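Local atomic coordinates of protein YibA (Escherichia coli, PDB entry 1OYZ), a protein that is of unknown function, though it may have an oxidoreductase activity, and is built as an all-helical chain related to HEAT-repeat proteins. Residues 196-201 / 214-219; 255-260 / 272-277. One frame throughout, in Å; residues are numbered along the deposited sequence.

Contact 1. Residues 196-201 / 214-219; sequences CFVEML and IGLSYR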
# COMPACT_ATOMS: atom_id res chain seq x y z
N CYS A 196 -18.10 3.20 -8.49
CA CYS A 196 -17.57 2.11 -7.66
C CYS A 196 -17.56 2.57 -6.20
O CYS A 196 -17.85 1.78 -5.32
CB CYS A 196 -16.17 1.68 -8.09
SG CYS A 196 -16.12 0.74 -9.67
N PHE A 197 -17.25 3.85 -5.96
CA PHE A 197 -17.25 4.32 -4.59
C PHE A 197 -18.67 4.25 -3.98
O PHE A 197 -18.83 3.78 -2.85
CB PHE A 197 -16.67 5.73 -4.50
CG PHE A 197 -15.16 5.77 -4.51
CD1 PHE A 197 -14.42 4.62 -4.77
CD2 PHE A 197 -14.48 6.94 -4.26
CE1 PHE A 197 -13.02 4.64 -4.76
CE2 PHE A 197 -13.08 6.98 -4.26
CZ PHE A 197 -12.34 5.83 -4.51
N VAL A 198 -19.70 4.68 -4.73
CA VAL A 198 -21.08 4.64 -4.22
C VAL A 198 -21.40 3.20 -3.78
O VAL A 198 -21.93 2.97 -2.69
CB VAL A 198 -22.11 5.13 -5.32
CG1 VAL A 198 -23.54 4.82 -4.90
CG2 VAL A 198 -21.94 6.63 -5.58
N GLU A 199 -21.01 2.23 -4.59
CA GLU A 199 -21.26 0.83 -4.26
C GLU A 199 -20.48 0.44 -3.03
O GLU A 199 -20.93 -0.38 -2.23
CB GLU A 199 -20.85 -0.09 -5.41
CG GLU A 199 -21.63 0.19 -6.69
CD GLU A 199 -23.13 0.04 -6.49
OE1 GLU A 199 -23.92 0.63 -7.27
OE2 GLU A 199 -23.53 -0.68 -5.55
N MSE A 200 -19.30 1.00 -2.87
CA MSE A 200 -18.48 0.66 -1.71
C MSE A 200 -19.09 1.19 -0.41
O MSE A 200 -18.73 0.75 0.69
CB MSE A 200 -17.04 1.14 -1.93
CG MSE A 200 -16.39 0.34 -3.02
SE MSE A 200 -14.76 1.02 -3.80
CE MSE A 200 -13.63 -0.47 -3.21
N LEU A 201 -20.03 2.13 -0.53
CA LEU A 201 -20.70 2.60 0.67
C LEU A 201 -21.32 1.41 1.36
O LEU A 201 -21.48 1.42 2.57
CB LEU A 201 -21.76 3.62 0.33
CG LEU A 201 -21.09 4.90 -0.16
CD1 LEU A 201 -22.14 5.99 -0.43
CD2 LEU A 201 -20.08 5.36 0.89
N ILE A 214 -14.72 9.25 2.06
CA ILE A 214 -13.86 10.43 1.87
C ILE A 214 -13.71 10.68 0.38
O ILE A 214 -13.69 11.82 -0.08
CB ILE A 214 -12.46 10.29 2.58
CG1 ILE A 214 -11.42 9.85 1.60
CG2 ILE A 214 -12.50 9.30 3.74
CD1 ILE A 214 -10.61 11.01 1.13
N GLY A 215 -13.61 9.61 -0.40
CA GLY A 215 -13.47 9.78 -1.83
C GLY A 215 -14.68 10.49 -2.45
O GLY A 215 -14.53 11.43 -3.24
N LEU A 216 -15.88 10.05 -2.09
CA LEU A 216 -17.07 10.67 -2.65
C LEU A 216 -17.21 12.09 -2.16
O LEU A 216 -17.55 12.98 -2.92
CB LEU A 216 -18.33 9.85 -2.34
CG LEU A 216 -18.36 8.57 -3.18
CD1 LEU A 216 -19.40 7.58 -2.68
CD2 LEU A 216 -18.62 8.94 -4.62
N SER A 217 -16.91 12.34 -0.88
CA SER A 217 -17.06 13.70 -0.39
C SER A 217 -16.07 14.68 -1.06
O SER A 217 -16.46 15.78 -1.44
CB SER A 217 -16.91 13.74 1.13
OG SER A 217 -17.72 12.76 1.73
N TYR A 218 -14.81 14.31 -1.22
CA TYR A 218 -13.89 15.23 -1.87
C TYR A 218 -14.40 15.55 -3.28
O TYR A 218 -14.27 16.68 -3.76
CB TYR A 218 -12.46 14.65 -1.91
CG TYR A 218 -11.71 14.91 -0.62
CD1 TYR A 218 -12.14 14.34 0.60
CD2 TYR A 218 -10.61 15.78 -0.59
CE1 TYR A 218 -11.49 14.63 1.81
CE2 TYR A 218 -9.96 16.08 0.62
CZ TYR A 218 -10.40 15.51 1.81
OH TYR A 218 -9.77 15.83 3.00
N ARG A 219 -15.01 14.56 -3.92
CA ARG A 219 -15.58 14.71 -5.25
C ARG A 219 -16.93 15.46 -5.22
O ARG A 219 -17.54 15.64 -6.27
CB ARG A 219 -15.80 13.34 -5.90
CG ARG A 219 -14.63 12.36 -5.79
CD ARG A 219 -13.55 12.66 -6.80
NE ARG A 219 -12.24 12.08 -6.46
CZ ARG A 219 -11.98 10.78 -6.32
NH1 ARG A 219 -12.95 9.89 -6.48
NH2 ARG A 219 -10.75 10.39 -6.03
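Phe197 and Leu216 carry the apolar part of this contact, and their CA atoms are also the nearest pair across it, 6.6 Å apart. CG of Leu216 sits 3.6 Å from CB of Phe197, with CD2 of the same leucine close to that CB as well. Its other methyl, CD1, packs against the backbone, 3.6 Å from Val198 N. Val198 crosses Leu216 at about a right angle and offers CG2 to CD1 at 4.0 Å, while Leu201 comes in tip to tip, its CD1 3.9 Å from CD1 of Leu216.

The ring of Phe197 makes the second kind of contact. CE2 comes to 3.7 Å from CA of Gly215, where any side chain would run into it; the bare CA admits the ring. Arg219 crosses Phe197 at about a right angle, its chain bent at CD (chi2 -79°). Its NH1 lies 3.7 Å from Phe197 CE2, with guanidinium and ring planes 20° apart. Both residues also touch Ile183 and Asn184 of helix 173-186.

No hydrogen bond joins the segments. Two consecutive helices, inclined at 132° between their directions and packed through largely buried apolar side chains, are consistent with the helical hairpin of a HEAT-type alpha-solenoid.

Contact 2. Residues 255-260 / 272-277; sequences PVLDTM and SAIDKL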
# COMPACT_ATOMS: atom_id res chain seq x y z
N PRO A 255 -27.15 21.24 10.31
CA PRO A 255 -27.91 20.98 11.54
C PRO A 255 -27.27 19.95 12.46
O PRO A 255 -27.06 20.22 13.65
CB PRO A 255 -29.26 20.52 11.00
CG PRO A 255 -29.38 21.31 9.71
CD PRO A 255 -28.01 21.05 9.13
N VAL A 256 -26.94 18.78 11.91
CA VAL A 256 -26.35 17.71 12.68
C VAL A 256 -24.98 18.09 13.21
O VAL A 256 -24.62 17.71 14.31
CB VAL A 256 -26.21 16.42 11.83
CG1 VAL A 256 -27.57 15.92 11.42
CG2 VAL A 256 -25.38 16.70 10.58
N LEU A 257 -24.21 18.84 12.42
CA LEU A 257 -22.89 19.25 12.87
C LEU A 257 -23.08 20.16 14.07
O LEU A 257 -22.43 20.00 15.11
CB LEU A 257 -22.13 20.00 11.75
CG LEU A 257 -21.63 19.16 10.57
CD1 LEU A 257 -21.00 20.07 9.53
CD2 LEU A 257 -20.63 18.08 11.01
N ASP A 258 -23.99 21.11 13.94
CA ASP A 258 -24.26 22.03 15.03
C ASP A 258 -24.55 21.23 16.31
O ASP A 258 -23.98 21.49 17.37
CB ASP A 258 -25.43 22.93 14.66
CG ASP A 258 -25.69 23.96 15.70
OD1 ASP A 258 -26.75 23.87 16.37
OD2 ASP A 258 -24.82 24.85 15.85
N THR A 259 -25.44 20.26 16.20
CA THR A 259 -25.82 19.39 17.31
C THR A 259 -24.61 18.69 17.97
O THR A 259 -24.57 18.52 19.20
CB THR A 259 -26.76 18.27 16.81
OG1 THR A 259 -28.03 18.83 16.45
CG2 THR A 259 -26.97 17.22 17.88
N MSE A 260 -23.66 18.27 17.14
CA MSE A 260 -22.47 17.55 17.60
C MSE A 260 -21.53 18.43 18.42
O MSE A 260 -20.81 17.93 19.31
CB MSE A 260 -21.72 16.96 16.41
CG MSE A 260 -22.58 15.96 15.62
SE MSE A 260 -21.64 15.36 14.04
CE MSE A 260 -22.72 16.17 12.64
N SER A 272 -14.56 23.17 12.24
CA SER A 272 -13.85 23.32 10.96
C SER A 272 -14.76 22.98 9.80
O SER A 272 -14.85 23.70 8.81
CB SER A 272 -12.63 22.39 10.88
OG SER A 272 -11.67 22.74 11.86
N ALA A 273 -15.41 21.83 9.91
CA ALA A 273 -16.30 21.36 8.87
C ALA A 273 -17.40 22.41 8.72
O ALA A 273 -17.75 22.77 7.60
CB ALA A 273 -16.88 20.01 9.26
N ILE A 274 -17.93 22.90 9.83
CA ILE A 274 -18.98 23.90 9.75
C ILE A 274 -18.53 25.18 9.03
O ILE A 274 -19.30 25.77 8.26
CB ILE A 274 -19.49 24.27 11.13
CG1 ILE A 274 -20.13 23.03 11.78
CG2 ILE A 274 -20.47 25.43 11.02
CD1 ILE A 274 -20.77 23.28 13.10
N ASP A 275 -17.29 25.59 9.27
CA ASP A 275 -16.75 26.79 8.65
C ASP A 275 -16.65 26.64 7.15
O ASP A 275 -16.89 27.59 6.41
CB ASP A 275 -15.37 27.10 9.23
CG ASP A 275 -15.44 27.44 10.70
OD1 ASP A 275 -16.33 28.23 11.05
OD2 ASP A 275 -14.62 26.92 11.50
N LYS A 276 -16.28 25.43 6.71
CA LYS A 276 -16.17 25.14 5.29
C LYS A 276 -17.52 25.18 4.59
O LYS A 276 -17.63 25.68 3.47
CB LYS A 276 -15.55 23.76 5.08
CG LYS A 276 -14.12 23.65 5.54
CD LYS A 276 -13.57 22.27 5.25
CE LYS A 276 -12.31 22.01 6.07
NZ LYS A 276 -11.79 20.61 5.90
N LEU A 277 -18.54 24.64 5.25
CA LEU A 277 -19.88 24.61 4.70
C LEU A 277 -20.46 25.99 4.53
O LEU A 277 -20.98 26.34 3.46
CB LEU A 277 -20.81 23.77 5.59
CG LEU A 277 -20.60 22.27 5.51
CD1 LEU A 277 -21.66 21.51 6.31
CD2 LEU A 277 -20.67 21.87 4.05
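Leu257, Ala273, Ile274 and Leu277 meet without any ring or other flat side chain between them, so there are no faces or edges to fill. A peptide plane is met instead, the one leading into Asp258, whose N lies 4.0 Å from CD1 of Ile274.

Leu257 is the centre of the contact. Its CB meets CG1 of Ile274 at 3.6 Å, and the two side chains pass one another, pointing opposite ways. In Ile274 CD1 is anti to CA (chi2 -175°), which carries it to 3.8 Å from Leu257 CB. Leu277 crosses Leu257 at about a right angle, their CD1 methyls 3.6 Å apart, and CB of Ala273 adds a looser touch on that same Leu257 CD1 at 4.1 Å. An alanine in place of Ile274 would probably open a gap where CG1 and CD1 now lie, beside CB and CD1 of Leu257 and the backbone N of Asp258.

Ile274 also touches Leu254 and Leu261, and Leu277 packs on Leu254, extending the apolar seam along helix 254-261. No hydrogen bond crosses it. The axes of the two segments approach to 10.1 Å, with 150° between their directions, a nearly antiparallel pair of consecutive helices, as in the helical hairpins of HEAT-like alpha-solenoids.

Following the chain from the N terminus, helix 191-200 comes first, and a turn leads to helix 206-218, which folds back on it; contact 1 closes that loop, with twelve residues between its segments. The chain then runs through helices 225-232 and 239-248 before helices 254-261 and 268-277 pair in contact 2 across eleven residues. The two closures follow in series, neither nested nor crossed. The centres of contact 1 and contact 2 lie about 20 Å apart, and the nearest atoms of contact 1 and contact 2 are about 6 Å apart, without touching. Helix 239-248 bridges them: its Glu243 and Glu247 touch Tyr218 from the first and form salt bridges with Lys276 NZ from the second, tying successive helix pairs towards the C-terminal end.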